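Local coordinates for hypothetical protein PG_1108 (Porphyromonas gingivalis, PDB 2H5N) that is of unknown function but adopts an all-helical TerB-like fold, is probably related to the N-terminal domain of co-chaperone DjlA, and binds a magnesium ion, at residues A[24-29]-A[62-67]. Residues are numbered along the deposited sequence; the frame is centred on the assembly and turned at random.
Sequences MAKSMV and KASDSI. With MG (magnesium ion), chain E.
K26 reaches across from helix 15-30 to S64 and D65 of segment 62-67, a bridge within the all-helical TerB-like fold that illustrates how one long side chain can join two segments whose backbones stay well apart. K26 and S64 are the nearest pair, yet their CA atoms lie 9.1 Å from each other. The lysine spans this distance because its chain is extended beyond CG (chi2 177°, chi3 -179°). On the inner side, where K26 and S64 are both buried, CE of K26 runs 3.8 Å from OG of S64, and NZ of K26 lies 3.3 Å from the same OG, whose hydroxyl is hydrogen-bonded to the carbonyl of L61. The outer side is looser: D65 is exposed, and its side chain crosses that of K26 at about a right angle. K26 NZ also makes weak hydrogen bonds to L61 O of its own chain and to I35 O of the third subunit, so its ammonium draws on several acceptors. Farther along helix 15-30, the carbonyl oxygen of V29 binds magnesium at 2.4 Å, together with D32 OD1 and the backbone O of K34 of the same chain. K26 NZ and D65 OD1 form a salt bridge at 3.3 Å, whose hydrogen bond is weak.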
loop_
_atom_site.group_PDB
_atom_site.type_symbol
_atom_site.label_atom_id
_atom_site.label_comp_id
_atom_site.label_asym_id
_atom_site.label_seq_id
_atom_site.Cartn_x
_atom_site.Cartn_y
_atom_site.Cartn_z
ATOM N N MET A 24 -8.888 8.532 6.351
ATOM C CA MET A 24 -7.767 9.206 7.021
ATOM C C MET A 24 -6.945 8.228 7.862
ATOM O O MET A 24 -5.720 8.259 7.836
ATOM C CB MET A 24 -8.243 10.436 7.820
ATOM C CG MET A 24 -8.807 11.591 6.903
ATOM S SD MET A 24 -7.555 12.329 5.800
ATOM C CE MET A 24 -7.747 11.276 4.338
ATOM N N ALA A 25 -7.635 7.318 8.534
ATOM C CA ALA A 25 -7.039 6.298 9.388
ATOM C C ALA A 25 -6.234 5.289 8.596
ATOM O O ALA A 25 -5.114 4.937 8.991
ATOM C CB ALA A 25 -8.130 5.596 10.201
ATOM N N LYS A 26 -6.803 4.807 7.494
ATOM C CA LYS A 26 -6.050 4.015 6.517
ATOM C C LYS A 26 -4.768 4.705 5.981
ATOM O O LYS A 26 -3.687 4.098 5.901
ATOM C CB LYS A 26 -6.960 3.632 5.376
ATOM C CG LYS A 26 -7.795 2.352 5.632
ATOM C CD LYS A 26 -8.733 2.112 4.444
ATOM C CE LYS A 26 -9.566 0.900 4.660
ATOM N NZ LYS A 26 -10.248 0.378 3.410
ATOM N N SER A 27 -4.900 5.950 5.567
ATOM C CA SER A 27 -3.793 6.672 4.979
ATOM C C SER A 27 -2.680 6.800 6.004
ATOM O O SER A 27 -1.513 6.592 5.684
ATOM C CB SER A 27 -4.245 8.057 4.494
ATOM O OG SER A 27 -5.399 7.971 3.662
ATOM N N MET A 28 -3.036 7.160 7.239
ATOM C CA MET A 28 -2.042 7.324 8.318
ATOM C C MET A 28 -1.267 6.024 8.581
ATOM O O MET A 28 -0.028 6.059 8.575
ATOM C CB MET A 28 -2.689 7.891 9.587
ATOM C CG MET A 28 -1.770 8.142 10.809
ATOM S SD MET A 28 -2.608 8.766 12.285
ATOM C CE MET A 28 -3.572 7.305 12.705
ATOM N N VAL A 29 -1.986 4.897 8.743
ATOM C CA VAL A 29 -1.362 3.591 9.051
ATOM C C VAL A 29 -0.610 2.949 7.871
ATOM O O VAL A 29 0.305 2.157 8.089
ATOM C CB VAL A 29 -2.365 2.488 9.686
ATOM C CG1 VAL A 29 -2.965 2.950 11.002
ATOM C CG2 VAL A 29 -3.461 2.090 8.750
ATOM N N LYS A 62 -15.464 -0.347 2.725
ATOM C CA LYS A 62 -15.521 -0.593 1.297
ATOM C C LYS A 62 -15.846 0.709 0.556
ATOM O O LYS A 62 -15.352 0.923 -0.553
ATOM C CB LYS A 62 -16.625 -1.618 1.043
ATOM C CG LYS A 62 -16.249 -2.813 0.193
ATOM C CD LYS A 62 -17.422 -3.820 0.138
ATOM C CE LYS A 62 -18.446 -3.465 -0.956
ATOM N NZ LYS A 62 -18.903 -2.034 -0.891
ATOM N N ALA A 63 -16.688 1.564 1.145
ATOM C CA ALA A 63 -16.978 2.884 0.567
ATOM C C ALA A 63 -15.737 3.777 0.527
ATOM O O ALA A 63 -15.598 4.601 -0.383
ATOM C CB ALA A 63 -18.085 3.593 1.330
ATOM N N SER A 64 -14.840 3.611 1.504
ATOM C CA SER A 64 -13.623 4.426 1.567
ATOM C C SER A 64 -12.684 4.248 0.344
ATOM O O SER A 64 -11.966 5.205 -0.059
ATOM C CB SER A 64 -12.896 4.247 2.924
ATOM O OG SER A 64 -12.216 3.000 3.002
ATOM N N ASP A 65 -12.712 3.054 -0.258
ATOM C CA ASP A 65 -11.904 2.786 -1.452
ATOM C C ASP A 65 -12.421 3.503 -2.706
ATOM O O ASP A 65 -11.711 3.593 -3.695
ATOM C CB ASP A 65 -11.789 1.272 -1.764
ATOM C CG ASP A 65 -11.384 0.436 -0.562
ATOM O OD1 ASP A 65 -10.395 0.775 0.132
ATOM O OD2 ASP A 65 -12.054 -0.581 -0.314
ATOM N N SER A 66 -13.662 3.964 -2.699
ATOM C CA SER A 66 -14.189 4.661 -3.874
ATOM C C SER A 66 -14.038 6.180 -3.769
ATOM O O SER A 66 -14.472 6.910 -4.671
ATOM C CB SER A 66 -15.655 4.296 -4.126
ATOM O OG SER A 66 -16.505 4.869 -3.138
ATOM N N ILE A 67 -13.460 6.671 -2.673
ATOM C CA ILE A 67 -13.250 8.101 -2.562
ATOM C C ILE A 67 -11.784 8.450 -2.488
ATOM O O ILE A 67 -10.973 7.687 -1.978
ATOM C CB ILE A 67 -14.036 8.794 -1.409
ATOM C CG1 ILE A 67 -13.566 8.304 -0.029
ATOM C CG2 ILE A 67 -15.581 8.781 -1.690
ATOM C CD1 ILE A 67 -13.422 9.444 1.016
HETATM MG MG MG E . 2.260 0.921 8.864
#